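Local coordinates for 50S ribosomal protein L16 arginine hydroxylase (Escherichia coli, PDB 4CCL) that is a growth-regulating oxygenase that hydroxylates an arginine of ribosomal protein uL16, using iron and 2-oxoglutarate, at the interface of chains A and B. Numbering follows the deposited sequence. Chains: chain A/B, 50S ribosomal protein L16 arginine hydroxylase.

Contact 1 and contact 2 lie about 16 Å apart, measured between the centres of their C-alpha atoms, and are made by one chain A segment, the long loop joining helices 207-220 and 244-259. A:Asp230, A:Pro231 and A:Val233 supply contact 2; A:His238, A:Pro239 and A:Ala240 supply contact 1. In contact 2 the loop lies against helix 9-15 of chain B and the residues just after it, with B:Leu103 and B:Arg107 of the JmjC part; in contact 1 it passes B:Arg101 and B:Asp105 and reaches the winged-helix part. Two-fold symmetry repeats both contacts, consistent with the protein being a homodimer.

Contact 1: the interface of chains A and B. Residues chain A 238-240; chain B 101, 105, 311, 334, 337-338.
The chain A loop between helices 207-220 and 244-259 places A:His238, A:Pro239 and A:Ala240 against three elements of chain B: the end of the 3-10 helix 95-102 with the loop after it, strand 311-314, and the C-terminal half of helix 330-338. In this JmjC oxygenase of the ROX family, B:Arg101 and B:Asp105 belong to the JmjC part, whereas B:Val311, B:Asp334, B:Ala337 and B:Ser338 belong to the winged-helix part, so the loop of one subunit bridges two regions of the other. B:Asp105 N donates a hydrogen bond to the carbonyl A:Pro239 O at 2.8 Å. The side chain of B:Asp105 has CG beside its own backbone N and opposite its carbonyl carbon (chi1 -73°), which lays the carboxylate along the peptide that joins A:Pro239 to A:Ala240. Its oxygen OD2 lies 3.3 Å from A:Ala240 N. The other carboxylate oxygen, OD1, forms a salt bridge within chain B, 3.3 Å from B:Arg101 NE, and sits over the rim of one guanidinium face rather than at its edge. Replacing B:Asp105 by alanine removes the carboxylate, which is likely to leave the B:Arg101 guanidinium without this acidic mate and to open a gap beside the A:Pro239–A:Ala240 peptide. The methyl of A:Ala240 points towards the winged-helix part: A:Ala240 CB lies 3.7 Å from B:Ala337 CB. The strand carbonyl B:Val311 O is 3.5 Å from A:Ala240 CB. A:His238 crosses B:Asp334 at about a right angle, presenting the CD2 corner of its imidazole 3.5 Å from the carboxylate oxygen OD1. The ring and carboxylate planes are 66° apart, and this is an approach without a hydrogen bond, though any positive charge on the ring would probably be steadied by it. Between these groups the B:Ser338 hydroxyl OG points at the start of the A:His238 side chain and comes 4.0 Å from A:Pro239 CD.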
# COMPACT_ATOMS: atom_id res chain seq x y z
N HIS A 238 -22.58 -20.47 -12.06
CA HIS A 238 -21.57 -20.20 -13.08
C HIS A 238 -20.16 -20.27 -12.51
O HIS A 238 -19.84 -19.58 -11.54
CB HIS A 238 -21.82 -18.84 -13.73
CG HIS A 238 -23.25 -18.63 -14.15
ND1 HIS A 238 -24.07 -19.66 -14.50
CD2 HIS A 238 -23.98 -17.49 -14.24
CE1 HIS A 238 -25.27 -19.18 -14.82
NE2 HIS A 238 -25.24 -17.88 -14.67
N PRO A 239 -19.30 -21.10 -13.12
CA PRO A 239 -17.91 -21.31 -12.68
C PRO A 239 -17.11 -20.00 -12.63
O PRO A 239 -16.09 -19.94 -11.95
CB PRO A 239 -17.34 -22.23 -13.76
CG PRO A 239 -18.53 -22.94 -14.32
CD PRO A 239 -19.64 -21.95 -14.28
N ALA A 240 -17.58 -18.98 -13.33
CA ALA A 240 -16.89 -17.69 -13.38
C ALA A 240 -17.30 -16.76 -12.24
O ALA A 240 -16.70 -15.69 -12.07
CB ALA A 240 -17.14 -17.03 -14.73
N ARG B 101 -13.46 -27.05 -14.11
CA ARG B 101 -14.42 -25.99 -13.83
C ARG B 101 -15.41 -26.33 -12.71
O ARG B 101 -16.18 -25.47 -12.29
CB ARG B 101 -15.16 -25.59 -15.11
CG ARG B 101 -14.25 -24.96 -16.14
CD ARG B 101 -14.95 -23.82 -16.89
NE ARG B 101 -14.13 -22.69 -17.35
CZ ARG B 101 -12.84 -22.70 -17.70
NH1 ARG B 101 -12.09 -23.79 -17.66
NH2 ARG B 101 -12.28 -21.56 -18.10
N ASP B 105 -13.45 -20.70 -11.23
CA ASP B 105 -12.51 -20.10 -12.18
C ASP B 105 -11.52 -19.16 -11.50
O ASP B 105 -10.36 -19.07 -11.92
CB ASP B 105 -13.25 -19.33 -13.28
CG ASP B 105 -13.95 -20.24 -14.26
OD1 ASP B 105 -13.59 -21.43 -14.34
OD2 ASP B 105 -14.86 -19.75 -14.97
N VAL B 311 -11.98 -14.21 -16.99
CA VAL B 311 -13.22 -13.44 -17.01
C VAL B 311 -14.08 -13.86 -15.82
O VAL B 311 -14.52 -15.00 -15.74
CB VAL B 311 -14.00 -13.67 -18.31
CG1 VAL B 311 -15.16 -12.70 -18.41
CG2 VAL B 311 -13.08 -13.52 -19.51
N ASP B 334 -22.93 -13.19 -19.32
CA ASP B 334 -22.82 -14.55 -18.82
C ASP B 334 -22.18 -15.46 -19.86
O ASP B 334 -21.38 -16.34 -19.52
CB ASP B 334 -24.20 -15.09 -18.43
CG ASP B 334 -24.67 -14.60 -17.08
OD1 ASP B 334 -23.83 -14.54 -16.16
OD2 ASP B 334 -25.86 -14.27 -16.95
N ALA B 337 -18.45 -14.68 -19.77
CA ALA B 337 -17.77 -15.19 -18.59
C ALA B 337 -17.66 -16.72 -18.54
O ALA B 337 -16.58 -17.26 -18.34
CB ALA B 337 -18.44 -14.67 -17.33
N SER B 338 -18.79 -17.40 -18.72
CA SER B 338 -18.85 -18.84 -18.44
C SER B 338 -18.57 -19.79 -19.60
O SER B 338 -18.51 -21.00 -19.40
CB SER B 338 -20.17 -19.19 -17.76
OG SER B 338 -20.23 -18.65 -16.45

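Contact 2: the interface of chains A and B. Residues chain A 230-231, 233; chain B 13, 17-18, 103, 107.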
# COMPACT_ATOMS: atom_id res chain seq x y z
N ASP A 230 -10.26 -22.66 1.36
CA ASP A 230 -11.66 -23.03 1.23
C ASP A 230 -11.89 -24.54 1.21
O ASP A 230 -12.22 -25.11 0.17
CB ASP A 230 -12.27 -22.38 -0.03
CG ASP A 230 -11.38 -22.53 -1.25
OD1 ASP A 230 -10.49 -23.40 -1.25
OD2 ASP A 230 -11.57 -21.76 -2.21
N PRO A 231 -11.75 -25.19 2.38
CA PRO A 231 -11.96 -26.63 2.49
C PRO A 231 -13.39 -26.99 2.10
O PRO A 231 -13.66 -28.07 1.57
CB PRO A 231 -11.75 -26.90 3.99
CG PRO A 231 -10.95 -25.74 4.49
CD PRO A 231 -11.40 -24.57 3.67
N VAL A 233 -15.37 -25.30 -0.10
CA VAL A 233 -15.64 -24.34 -1.18
C VAL A 233 -17.04 -24.47 -1.79
O VAL A 233 -17.45 -25.55 -2.21
CB VAL A 233 -14.61 -24.52 -2.32
CG1 VAL A 233 -14.41 -26.00 -2.65
CG2 VAL A 233 -15.01 -23.74 -3.56
N LEU B 13 -14.59 -33.12 -3.29
CA LEU B 13 -14.76 -31.83 -2.65
C LEU B 13 -15.02 -32.01 -1.16
O LEU B 13 -14.54 -31.22 -0.34
CB LEU B 13 -15.93 -31.06 -3.28
CG LEU B 13 -15.74 -30.62 -4.73
CD1 LEU B 13 -16.96 -29.87 -5.25
CD2 LEU B 13 -14.49 -29.77 -4.86
N TRP B 17 -10.44 -32.10 -1.12
CA TRP B 17 -10.02 -30.75 -1.48
C TRP B 17 -9.67 -29.89 -0.27
O TRP B 17 -10.45 -29.78 0.68
CB TRP B 17 -11.15 -30.07 -2.25
CG TRP B 17 -10.93 -28.62 -2.48
CD1 TRP B 17 -11.50 -27.58 -1.80
CD2 TRP B 17 -10.08 -28.04 -3.47
NE1 TRP B 17 -11.05 -26.39 -2.31
CE2 TRP B 17 -10.18 -26.64 -3.34
CE3 TRP B 17 -9.24 -28.57 -4.46
CZ2 TRP B 17 -9.47 -25.76 -4.15
CZ3 TRP B 17 -8.54 -27.69 -5.27
CH2 TRP B 17 -8.66 -26.31 -5.11
N GLN B 18 -8.48 -29.29 -0.33
CA GLN B 18 -7.92 -28.47 0.75
C GLN B 18 -7.77 -29.24 2.06
O GLN B 18 -7.71 -28.64 3.13
CB GLN B 18 -8.76 -27.21 0.96
CG GLN B 18 -8.54 -26.13 -0.07
CD GLN B 18 -7.52 -25.10 0.38
OE1 GLN B 18 -7.55 -24.64 1.51
NE2 GLN B 18 -6.59 -24.76 -0.51
N LEU B 103 -14.41 -26.57 -9.98
CA LEU B 103 -13.83 -25.69 -8.99
C LEU B 103 -13.84 -24.28 -9.59
O LEU B 103 -13.81 -24.14 -10.81
CB LEU B 103 -12.39 -26.13 -8.68
CG LEU B 103 -12.22 -27.41 -7.86
CD1 LEU B 103 -10.81 -27.97 -8.00
CD2 LEU B 103 -12.55 -27.14 -6.40
N ARG B 107 -10.23 -19.31 -8.50
CA ARG B 107 -9.20 -20.02 -7.75
C ARG B 107 -8.16 -20.74 -8.62
O ARG B 107 -7.05 -21.02 -8.17
CB ARG B 107 -9.84 -21.02 -6.78
CG ARG B 107 -10.61 -20.37 -5.64
CD ARG B 107 -9.69 -19.99 -4.49
NE ARG B 107 -9.30 -21.16 -3.70
CZ ARG B 107 -8.13 -21.79 -3.81
NH1 ARG B 107 -7.22 -21.36 -4.68
NH2 ARG B 107 -7.87 -22.84 -3.06
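The indole of B:Trp17 meets A:Asp230 OD1 at its NE1, a little tilted from the ring plane. On its faces, B:Gln18 CG lies 3.4 Å above one, towards the rim, and B:Leu103 CD2 lies 3.8 Å from the plane over the centre of the other; on the B:Leu103 side, A:Val233 CG1 sits above the CD1–NE1 rim. The second flat group, the guanidinium of B:Arg107, receives the carboxylate of A:Asp230 at its edge, with the carboxylate carbon CG in its plane. This is a polar patch of the homodimer interface, where the chain A loop after helix 207-220 meets the end of helix 9-15 and the 103-107 loop of chain B. B:Arg107 NE gives a hydrogen bond and salt bridge to A:Asp230 OD2 at 2.8 Å, and NH2 gives a hydrogen bond to OD1 at 3.2 Å, both on the syn sides but tilted from the carboxylate plane. The two planes are 24° apart, so the pair is somewhat twisted, but two bonds should still restrict rotation of the carboxylate. The chain of B:Arg107, bent at chi2 and chi3, brings this edge round to meet the acid from the opposite direction. A:Asp230 holds CG between its backbone N and carbonyl carbon (chi1 46°), which sets the carboxylate on the same side as its own carbonyl, where B:Trp17 NE1 also makes a weak hydrogen bond to A:Asp230 O. Apolar contacts flank this polar cluster: A:Val233 CG1 touches B:Trp17 CD1 at 3.4 Å, the two side chains crossing at about a right angle, and A:Pro231 CA rests 3.6 Å from B:Gln18 CB. B:Trp17 NE1 also donates to A:Asp230 OD1 at 3.2 Å from 58° above the carboxylate plane, on the face opposite to that used by B:Arg107 NH2.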